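Local coordinates for alpha-rhamnosidase (Dictyoglomus thermophilum, PDB 6I60), which probably hydrolyses terminal non-reducing alpha-L-rhamnose residues from alpha-L-rhamnosides, as a bacterial glycoside hydrolase, at residues Y195-E203 with L216-V227; I248-Y258 with P293-H301. All coordinates share one frame; numbering follows the deposited sequence.

Interaction 1 (Y195-E203 with L216-V227); sequences YIAGLGLYE and LDPGQTDYKKRV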
loop_
_atom_site.group_PDB
_atom_site.type_symbol
_atom_site.label_atom_id
_atom_site.label_comp_id
_atom_site.label_asym_id
_atom_site.label_seq_id
_atom_site.Cartn_x
_atom_site.Cartn_y
_atom_site.Cartn_z
ATOM N N TYR A 195 -4.826 -2.921 25.078
ATOM C CA TYR A 195 -4.269 -3.808 24.057
ATOM C C TYR A 195 -5.364 -4.780 23.634
ATOM O O TYR A 195 -5.597 -5.792 24.301
ATOM C CB TYR A 195 -3.036 -4.546 24.580
ATOM C CG TYR A 195 -2.033 -3.664 25.296
ATOM C CD1 TYR A 195 -2.214 -3.309 26.627
ATOM C CD2 TYR A 195 -0.900 -3.197 24.644
ATOM C CE1 TYR A 195 -1.300 -2.505 27.285
ATOM C CE2 TYR A 195 0.023 -2.394 25.296
ATOM C CZ TYR A 195 -0.183 -2.050 26.615
ATOM O OH TYR A 195 0.732 -1.252 27.261
ATOM N N ILE A 196 -6.027 -4.478 22.519
ATOM C CA ILE A 196 -7.216 -5.201 22.081
ATOM C C ILE A 196 -6.949 -5.839 20.725
ATOM O O ILE A 196 -6.242 -5.271 19.885
ATOM C CB ILE A 196 -8.444 -4.267 22.017
ATOM C CG1 ILE A 196 -9.671 -5.006 21.477
ATOM C CG2 ILE A 196 -8.132 -3.024 21.193
ATOM C CD1 ILE A 196 -10.982 -4.325 21.792
ATOM N N ALA A 197 -7.507 -7.033 20.525
ATOM C CA ALA A 197 -7.534 -7.708 19.225
ATOM C C ALA A 197 -8.939 -8.291 19.075
ATOM O O ALA A 197 -9.213 -9.406 19.528
ATOM C CB ALA A 197 -6.458 -8.780 19.118
ATOM N N GLY A 198 -9.829 -7.520 18.457
ATOM C CA GLY A 198 -11.181 -7.977 18.211
ATOM C C GLY A 198 -11.346 -8.555 16.821
ATOM O O GLY A 198 -11.245 -7.832 15.826
ATOM N N LEU A 199 -11.598 -9.857 16.739
ATOM C CA LEU A 199 -11.711 -10.558 15.467
ATOM C C LEU A 199 -13.176 -10.676 15.069
ATOM O O LEU A 199 -14.025 -11.001 15.904
ATOM C CB LEU A 199 -11.072 -11.945 15.557
ATOM C CG LEU A 199 -9.563 -11.972 15.803
ATOM C CD1 LEU A 199 -8.981 -13.294 15.349
ATOM C CD2 LEU A 199 -8.871 -10.813 15.096
ATOM N N GLY A 200 -13.472 -10.396 13.800
ATOM C CA GLY A 200 -12.475 -9.943 12.843
ATOM C C GLY A 200 -12.348 -8.432 12.820
ATOM O O GLY A 200 -11.324 -7.887 12.404
ATOM N N LEU A 201 -13.405 -7.754 13.268
ATOM C CA LEU A 201 -13.429 -6.305 13.391
ATOM C C LEU A 201 -13.966 -5.932 14.766
ATOM O O LEU A 201 -14.660 -6.718 15.416
ATOM C CB LEU A 201 -14.284 -5.661 12.292
ATOM C CG LEU A 201 -13.888 -5.989 10.851
ATOM C CD1 LEU A 201 -14.962 -5.531 9.873
ATOM C CD2 LEU A 201 -12.538 -5.367 10.512
ATOM N N TYR A 202 -13.639 -4.721 15.211
ATOM C CA TYR A 202 -14.052 -4.282 16.536
ATOM C C TYR A 202 -14.172 -2.765 16.572
ATOM O O TYR A 202 -13.659 -2.056 15.703
ATOM C CB TYR A 202 -13.074 -4.760 17.619
ATOM C CG TYR A 202 -11.760 -4.008 17.638
ATOM C CD1 TYR A 202 -10.690 -4.430 16.860
ATOM C CD2 TYR A 202 -11.588 -2.881 18.433
ATOM C CE1 TYR A 202 -9.488 -3.748 16.870
ATOM C CE2 TYR A 202 -10.392 -2.191 18.447
ATOM C CZ TYR A 202 -9.344 -2.630 17.666
ATOM O OH TYR A 202 -8.150 -1.951 17.677
ATOM N N GLU A 203 -14.859 -2.281 17.604
ATOM C CA GLU A 203 -14.910 -0.865 17.933
ATOM C C GLU A 203 -14.846 -0.737 19.446
ATOM O O GLU A 203 -15.618 -1.388 20.157
ATOM C CB GLU A 203 -16.180 -0.202 17.385
ATOM C CG GLU A 203 -15.978 0.500 16.050
ATOM C CD GLU A 203 -17.161 1.366 15.650
ATOM O OE1 GLU A 203 -18.281 1.113 16.142
ATOM O OE2 GLU A 203 -16.968 2.300 14.842
ATOM N N LEU A 216 -12.232 -0.338 10.607
ATOM C CA LEU A 216 -11.980 -1.656 10.018
ATOM C C LEU A 216 -10.676 -2.258 10.539
ATOM O O LEU A 216 -9.860 -2.788 9.780
ATOM C CB LEU A 216 -11.980 -1.584 8.488
ATOM C CG LEU A 216 -13.298 -1.140 7.846
ATOM C CD1 LEU A 216 -13.257 -1.335 6.344
ATOM C CD2 LEU A 216 -14.481 -1.884 8.450
ATOM N N ASP A 217 -10.479 -2.166 11.853
ATOM C CA ASP A 217 -9.387 -2.655 12.681
ATOM C C ASP A 217 -9.760 -3.990 13.317
ATOM O O ASP A 217 -10.911 -4.179 13.731
ATOM C CB ASP A 217 -9.051 -1.643 13.778
ATOM C CG ASP A 217 -7.581 -1.647 14.149
ATOM O OD1 ASP A 217 -6.737 -1.456 13.248
ATOM O OD2 ASP A 217 -7.270 -1.842 15.343
ATOM N N PRO A 218 -8.826 -4.948 13.415
ATOM C CA PRO A 218 -7.439 -4.837 12.955
ATOM C C PRO A 218 -7.267 -5.154 11.473
ATOM O O PRO A 218 -8.252 -5.317 10.753
ATOM C CB PRO A 218 -6.715 -5.872 13.812
ATOM C CG PRO A 218 -7.739 -6.933 14.033
ATOM C CD PRO A 218 -9.080 -6.241 14.077
ATOM N N GLY A 219 -6.009 -5.245 11.032
ATOM C CA GLY A 219 -5.733 -5.552 9.647
ATOM C C GLY A 219 -5.985 -7.009 9.302
ATOM O O GLY A 219 -5.964 -7.900 10.151
ATOM N N GLN A 220 -6.224 -7.245 8.017
ATOM C CA GLN A 220 -6.506 -8.588 7.525
ATOM C C GLN A 220 -5.210 -9.384 7.436
ATOM O O GLN A 220 -4.287 -9.003 6.707
ATOM C CB GLN A 220 -7.194 -8.519 6.165
ATOM C CG GLN A 220 -8.377 -7.571 6.119
ATOM C CD GLN A 220 -9.073 -7.580 4.774
ATOM O OE1 GLN A 220 -8.742 -8.379 3.895
ATOM N NE2 GLN A 220 -10.044 -6.691 4.605
ATOM N N THR A 221 -5.141 -10.486 8.179
ATOM C CA THR A 221 -4.022 -11.412 8.115
ATOM C C THR A 221 -4.562 -12.829 8.214
ATOM O O THR A 221 -5.756 -13.047 8.436
ATOM C CB THR A 221 -3.001 -11.169 9.236
ATOM O OG1 THR A 221 -3.688 -10.978 10.478
ATOM C CG2 THR A 221 -2.149 -9.946 8.934
ATOM N N ASP A 222 -3.671 -13.800 8.044
ATOM C CA ASP A 222 -4.013 -15.194 8.312
ATOM C C ASP A 222 -4.137 -15.361 9.821
ATOM O O ASP A 222 -3.141 -15.560 10.521
ATOM C CB ASP A 222 -2.960 -16.129 7.730
ATOM C CG ASP A 222 -3.334 -17.592 7.877
ATOM O OD1 ASP A 222 -4.330 -17.885 8.573
ATOM O OD2 ASP A 222 -2.633 -18.448 7.296
ATOM N N TYR A 223 -5.370 -15.271 10.330
ATOM C CA TYR A 223 -5.587 -15.266 11.774
ATOM C C TYR A 223 -5.145 -16.566 12.433
ATOM O O TYR A 223 -4.926 -16.587 13.649
ATOM C CB TYR A 223 -7.061 -14.990 12.083
ATOM C CG TYR A 223 -7.586 -13.708 11.471
ATOM C CD1 TYR A 223 -7.190 -12.468 11.957
ATOM C CD2 TYR A 223 -8.475 -13.738 10.403
ATOM C CE1 TYR A 223 -7.667 -11.293 11.398
ATOM C CE2 TYR A 223 -8.956 -12.569 9.837
ATOM C CZ TYR A 223 -8.549 -11.350 10.339
ATOM O OH TYR A 223 -9.026 -10.186 9.778
ATOM N N LYS A 224 -5.003 -17.646 11.662
ATOM C CA LYS A 224 -4.498 -18.890 12.231
ATOM C C LYS A 224 -2.997 -18.821 12.484
ATOM O O LYS A 224 -2.483 -19.537 13.351
ATOM C CB LYS A 224 -4.829 -20.062 11.307
ATOM C CG LYS A 224 -6.165 -20.724 11.598
ATOM C CD LYS A 224 -6.461 -21.825 10.592
ATOM C CE LYS A 224 -7.746 -22.558 10.936
ATOM N NZ LYS A 224 -8.270 -23.315 9.767
ATOM N N LYS A 225 -2.282 -17.971 11.748
ATOM C CA LYS A 225 -0.838 -17.844 11.902
ATOM C C LYS A 225 -0.419 -16.599 12.670
ATOM O O LYS A 225 0.653 -16.598 13.283
ATOM C CB LYS A 225 -0.158 -17.837 10.527
ATOM C CG LYS A 225 -0.161 -19.187 9.824
ATOM C CD LYS A 225 1.256 -19.713 9.636
ATOM C CE LYS A 225 1.258 -21.166 9.179
ATOM N NZ LYS A 225 2.345 -21.958 9.823
ATOM N N ARG A 226 -1.234 -15.545 12.663
ATOM C CA ARG A 226 -0.872 -14.312 13.348
ATOM C C ARG A 226 -2.100 -13.424 13.460
ATOM O O ARG A 226 -2.906 -13.357 12.529
ATOM C CB ARG A 226 0.249 -13.577 12.604
ATOM C CG ARG A 226 0.158 -12.065 12.658
ATOM C CD ARG A 226 1.413 -11.444 12.091
ATOM N NE ARG A 226 1.734 -12.034 10.799
ATOM C CZ ARG A 226 2.003 -11.335 9.706
ATOM N NH1 ARG A 226 2.001 -10.009 9.740
ATOM N NH2 ARG A 226 2.276 -11.968 8.577
ATOM N N VAL A 227 -2.235 -12.754 14.603
ATOM C CA VAL A 227 -3.311 -11.801 14.852
ATOM C C VAL A 227 -2.679 -10.499 15.326
ATOM O O VAL A 227 -2.048 -10.465 16.389
ATOM C CB VAL A 227 -4.318 -12.320 15.893
ATOM C CG1 VAL A 227 -5.357 -11.250 16.204
ATOM C CG2 VAL A 227 -4.987 -13.599 15.403
#

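Interaction 2 (I248-Y258 with P293-H301); sequences ILGNGRYVKEY and PITLNSLYH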
loop_
_atom_site.group_PDB
_atom_site.type_symbol
_atom_site.label_atom_id
_atom_site.label_comp_id
_atom_site.label_asym_id
_atom_site.label_seq_id
_atom_site.Cartn_x
_atom_site.Cartn_y
_atom_site.Cartn_z
ATOM N N ILE A 248 -17.642 -3.835 20.554
ATOM C CA ILE A 248 -18.598 -4.482 19.663
ATOM C C ILE A 248 -17.814 -5.176 18.558
ATOM O O ILE A 248 -16.881 -4.594 17.993
ATOM C CB ILE A 248 -19.612 -3.475 19.091
ATOM C CG1 ILE A 248 -20.488 -4.138 18.027
ATOM C CG2 ILE A 248 -18.905 -2.252 18.530
ATOM C CD1 ILE A 248 -21.894 -3.592 17.974
ATOM N N LEU A 249 -18.180 -6.420 18.262
ATOM C CA LEU A 249 -17.426 -7.258 17.340
ATOM C C LEU A 249 -18.113 -7.343 15.984
ATOM O O LEU A 249 -19.336 -7.491 15.901
ATOM C CB LEU A 249 -17.251 -8.666 17.910
ATOM C CG LEU A 249 -16.273 -8.812 19.076
ATOM C CD1 LEU A 249 -16.055 -10.279 19.389
ATOM C CD2 LEU A 249 -14.952 -8.123 18.769
ATOM N N GLY A 250 -17.314 -7.252 14.923
ATOM C CA GLY A 250 -17.796 -7.463 13.572
ATOM C C GLY A 250 -17.177 -8.700 12.952
ATOM O O GLY A 250 -16.162 -9.201 13.445
ATOM N N ASN A 251 -17.775 -9.208 11.873
ATOM C CA ASN A 251 -17.265 -10.426 11.247
ATOM C C ASN A 251 -15.999 -10.150 10.444
ATOM O O ASN A 251 -14.920 -10.663 10.765
ATOM C CB ASN A 251 -18.339 -11.049 10.350
ATOM C CG ASN A 251 -19.664 -11.228 11.062
ATOM O OD1 ASN A 251 -19.776 -11.002 12.266
ATOM N ND2 ASN A 251 -20.679 -11.631 10.313
ATOM N N GLY A 252 -16.115 -9.344 9.391
ATOM C CA GLY A 252 -14.980 -9.043 8.543
ATOM C C GLY A 252 -14.502 -10.254 7.770
ATOM O O GLY A 252 -15.263 -10.849 7.001
ATOM N N ARG A 253 -13.241 -10.629 7.970
ATOM C CA ARG A 253 -12.669 -11.796 7.316
ATOM C C ARG A 253 -12.615 -13.020 8.219
ATOM O O ARG A 253 -12.358 -14.123 7.725
ATOM C CB ARG A 253 -11.262 -11.472 6.801
ATOM C CG ARG A 253 -11.259 -10.622 5.544
ATOM C CD ARG A 253 -10.852 -11.449 4.342
ATOM N NE ARG A 253 -10.768 -10.660 3.117
ATOM C CZ ARG A 253 -11.770 -10.505 2.257
ATOM N NH1 ARG A 253 -12.940 -11.085 2.487
ATOM N NH2 ARG A 253 -11.601 -9.774 1.165
ATOM N N TYR A 254 -12.853 -12.856 9.520
ATOM C CA TYR A 254 -12.906 -13.980 10.456
ATOM C C TYR A 254 -14.283 -14.627 10.339
ATOM O O TYR A 254 -15.170 -14.449 11.176
ATOM C CB TYR A 254 -12.619 -13.513 11.878
ATOM C CG TYR A 254 -12.148 -14.607 12.813
ATOM C CD1 TYR A 254 -10.848 -15.089 12.750
ATOM C CD2 TYR A 254 -13.003 -15.150 13.765
ATOM C CE1 TYR A 254 -10.412 -16.088 13.604
ATOM C CE2 TYR A 254 -12.577 -16.149 14.624
ATOM C CZ TYR A 254 -11.280 -16.613 14.540
ATOM O OH TYR A 254 -10.844 -17.605 15.389
ATOM N N VAL A 255 -14.460 -15.392 9.262
ATOM C CA VAL A 255 -15.728 -16.038 8.960
ATOM C C VAL A 255 -15.475 -17.510 8.671
ATOM O O VAL A 255 -14.355 -17.928 8.370
ATOM C CB VAL A 255 -16.454 -15.367 7.774
ATOM C CG1 VAL A 255 -17.221 -14.139 8.244
ATOM C CG2 VAL A 255 -15.458 -14.993 6.694
ATOM N N LYS A 256 -16.550 -18.300 8.756
ATOM C CA LYS A 256 -16.421 -19.751 8.651
ATOM C C LYS A 256 -16.020 -20.195 7.250
ATOM O O LYS A 256 -15.416 -21.262 7.093
ATOM C CB LYS A 256 -17.730 -20.422 9.064
ATOM C CG LYS A 256 -17.677 -21.102 10.424
ATOM C CD LYS A 256 -17.405 -22.591 10.287
ATOM C CE LYS A 256 -18.670 -23.406 10.495
ATOM N NZ LYS A 256 -18.477 -24.835 10.117
ATOM N N GLU A 257 -16.342 -19.404 6.224
ATOM C CA GLU A 257 -16.049 -19.827 4.858
ATOM C C GLU A 257 -14.551 -19.906 4.595
ATOM O O GLU A 257 -14.105 -20.761 3.821
ATOM C CB GLU A 257 -16.715 -18.882 3.858
ATOM C CG GLU A 257 -16.433 -17.409 4.103
ATOM C CD GLU A 257 -17.659 -16.654 4.581
ATOM O OE1 GLU A 257 -18.552 -17.288 5.184
ATOM O OE2 GLU A 257 -17.731 -15.427 4.356
ATOM N N TYR A 258 -13.761 -19.039 5.224
ATOM C CA TYR A 258 -12.316 -19.037 5.048
ATOM C C TYR A 258 -11.601 -19.923 6.060
ATOM O O TYR A 258 -10.367 -19.894 6.127
ATOM C CB TYR A 258 -11.775 -17.608 5.133
ATOM C CG TYR A 258 -12.439 -16.647 4.175
ATOM C CD1 TYR A 258 -12.801 -17.049 2.896
ATOM C CD2 TYR A 258 -12.705 -15.335 4.549
ATOM C CE1 TYR A 258 -13.409 -16.175 2.018
ATOM C CE2 TYR A 258 -13.313 -14.453 3.675
ATOM C CZ TYR A 258 -13.663 -14.879 2.411
ATOM O OH TYR A 258 -14.268 -14.008 1.537
ATOM N N PRO A 293 -27.908 -3.112 18.203
ATOM C CA PRO A 293 -28.636 -2.691 16.997
ATOM C C PRO A 293 -28.164 -3.383 15.728
ATOM O O PRO A 293 -28.986 -3.652 14.845
ATOM C CB PRO A 293 -28.381 -1.179 16.946
ATOM C CG PRO A 293 -27.103 -0.985 17.696
ATOM C CD PRO A 293 -27.083 -2.030 18.769
ATOM N N ILE A 294 -26.875 -3.686 15.607
ATOM C CA ILE A 294 -26.345 -4.271 14.379
ATOM C C ILE A 294 -26.685 -5.754 14.340
ATOM O O ILE A 294 -26.375 -6.502 15.275
ATOM C CB ILE A 294 -24.828 -4.046 14.276
ATOM C CG1 ILE A 294 -24.516 -2.554 14.170
ATOM C CG2 ILE A 294 -24.265 -4.780 13.071
ATOM C CD1 ILE A 294 -23.784 -2.001 15.365
ATOM N N THR A 295 -27.326 -6.184 13.252
ATOM C CA THR A 295 -27.614 -7.598 13.046
ATOM C C THR A 295 -26.539 -8.221 12.166
ATOM O O THR A 295 -25.422 -8.474 12.628
ATOM C CB THR A 295 -28.996 -7.794 12.416
ATOM O OG1 THR A 295 -29.000 -7.263 11.086
ATOM C CG2 THR A 295 -30.063 -7.091 13.244
ATOM N N LEU A 296 -26.859 -8.463 10.898
ATOM C CA LEU A 296 -25.895 -9.040 9.974
ATOM C C LEU A 296 -24.880 -7.993 9.537
ATOM O O LEU A 296 -25.219 -6.824 9.328
ATOM C CB LEU A 296 -26.608 -9.618 8.752
ATOM C CG LEU A 296 -27.694 -10.655 9.036
ATOM C CD1 LEU A 296 -28.373 -11.079 7.744
ATOM C CD2 LEU A 296 -27.104 -11.854 9.754
ATOM N N ASN A 297 -23.625 -8.419 9.402
ATOM C CA ASN A 297 -22.561 -7.538 8.940
ATOM C C ASN A 297 -21.582 -8.352 8.109
ATOM O O ASN A 297 -21.132 -9.417 8.541
ATOM C CB ASN A 297 -21.848 -6.856 10.116
ATOM C CG ASN A 297 -21.178 -7.845 11.054
ATOM O OD1 ASN A 297 -19.953 -7.975 11.064
ATOM N ND2 ASN A 297 -21.978 -8.543 11.852
ATOM N N SER A 298 -21.267 -7.856 6.915
ATOM C CA SER A 298 -20.370 -8.554 6.006
ATOM C C SER A 298 -19.661 -7.534 5.134
ATOM O O SER A 298 -20.261 -6.538 4.721
ATOM C CB SER A 298 -21.130 -9.560 5.133
ATOM O OG SER A 298 -20.239 -10.471 4.514
ATOM N N LEU A 299 -18.379 -7.786 4.855
ATOM C CA LEU A 299 -17.620 -6.882 3.998
ATOM C C LEU A 299 -18.173 -6.858 2.579
ATOM O O LEU A 299 -18.104 -5.824 1.906
ATOM C CB LEU A 299 -16.146 -7.286 3.980
ATOM C CG LEU A 299 -15.397 -7.227 5.311
ATOM C CD1 LEU A 299 -14.014 -7.847 5.180
ATOM C CD2 LEU A 299 -15.301 -5.794 5.802
ATOM N N TYR A 300 -18.724 -7.979 2.107
ATOM C CA TYR A 300 -19.233 -8.035 0.740
ATOM C C TYR A 300 -20.668 -7.534 0.652
ATOM O O TYR A 300 -21.047 -6.901 -0.342
ATOM C CB TYR A 300 -19.160 -9.465 0.198
ATOM C CG TYR A 300 -17.763 -9.994 -0.037
ATOM C CD1 TYR A 300 -17.535 -11.358 -0.165
ATOM C CD2 TYR A 300 -16.676 -9.136 -0.136
ATOM C CE1 TYR A 300 -16.266 -11.855 -0.380
ATOM C CE2 TYR A 300 -15.399 -9.623 -0.353
ATOM C CZ TYR A 300 -15.201 -10.984 -0.473
ATOM O OH TYR A 300 -13.935 -11.476 -0.685
ATOM N N HIS A 301 -21.480 -7.807 1.673
ATOM C CA HIS A 301 -22.920 -7.618 1.583
ATOM C C HIS A 301 -23.456 -6.459 2.411
ATOM O O HIS A 301 -24.635 -6.118 2.269
ATOM C CB HIS A 301 -23.637 -8.908 1.995
ATOM C CG HIS A 301 -23.106 -10.131 1.316
ATOM N ND1 HIS A 301 -23.251 -10.354 -0.036
ATOM C CD2 HIS A 301 -22.419 -11.193 1.800
ATOM C CE1 HIS A 301 -22.683 -11.503 -0.355
ATOM N NE2 HIS A 301 -22.170 -12.032 0.741
#

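Interaction 1 (Y195-E203 with L216-V227)
The ring of Tyr-202 meets Pro-218 edge-on, with its CD1 3.7 Å from the proline CD near the ring plane, while CG1 of Ile-196 lies over one face toward the rim. The carboxylate of Asp-217 runs alongside this ring, its plane turned 63° from it, and OD2 accepts a hydrogen bond from Tyr-202 OH at 2.5 Å. With chi1 at 74°, CG of Tyr-202 sits between its own N and carbonyl carbon, and the ring extends beside Asp-217. Tyr-202 N also donates weakly to Asp-217 O (3.2 Å). A phenylalanine here would probably leave the buried Asp-217 carboxylate without one of its donors.

The carbonyl O of Thr-221 lies over the centre of one face of the Tyr-223 ring. Both methyls of Leu-199 pass alongside this ring at CD1, and its CD2 meets Val-227 CG1 tip to tip at 3.7 Å. In the alpha-L-rhamnosidase N-terminal domain, this packs a loop against the break between strands 189-199 and 201-206; cis peptides precede Gly-200 in the break and Pro-218 in the loop. Thr-230 and Tyr-232 of strand 226-233 hydrogen-bond to Asp-217 OD2 and Tyr-202 OH respectively, and Arg-226 forms salt bridges to Asp-533 in helix 524-535 and to Asp-536 just beyond its end.

Interaction 2 (I248-Y258 with P293-H301)
Asn-297 turns its CG between its own N and carbonyl carbon (chi1 62°), while Asn-251 holds its CG beside the backbone N, and the two amides meet with their planes 58° apart. The site illustrates how a type II' beta turn, Asn-251 to Tyr-254, can be gripped through a side chain of a nearby strand. OD1 of Asn-297 takes the N-H of Asn-251 at 2.6 Å, a nearly straight bond (172°) lying in the carbonyl plane. The return bond from Asn-297 ND2 to Asn-251 OD1 is weak, at 3.3 Å; the ND2 of Asn-251 instead bonds to Ala-174 O of the strand 171-184.

Gly-252, at the second position of the turn with positive phi, presents its backbone to Leu-299, whose CD1 comes 3.6 Å from the glycine C. That same methyl also lies over one face of the Arg-253 guanidinium. Farther back, within strands 242-250 and 288-298, Ile-248 and Ile-294 touch through their CD1 methyls at 3.6 Å. Past the strand ends, the Arg-253 chain, bent at chi2, crosses Tyr-300 at about a right angle. The hydroxyl of Tyr-300 has its stronger partner in the carbonyl O of Glu-502, and Arg-253 NH1 reaches Tyr-300 OH by a weak bond of 3.3 Å.

The two interactions lie in series along one chain region, with centres about 12 Å apart, and join directly where strand 201-206 neighbours strand 242-250. Gly-200 and Leu-201 of interaction 1 together face Gly-250 of interaction 2, a classic beta bulge: Leu-201 O lies 2.8 Å from Gly-250 N and Gly-200 N 3.0 Å from Gly-250 O, both probable hydrogen bonds. Tyr-254 packs against interaction 1 as well, with CE1 3.6 Å from Leu-199 CD1 and its ring edge-to-face with Tyr-223. Gln-220 OE1 accepts a weak bond from Arg-253 NE, and both residues touch Tyr-551. The side chain of Tyr-258 is about 13 Å from a bound 2-(2-ethoxyethoxy)ethanol.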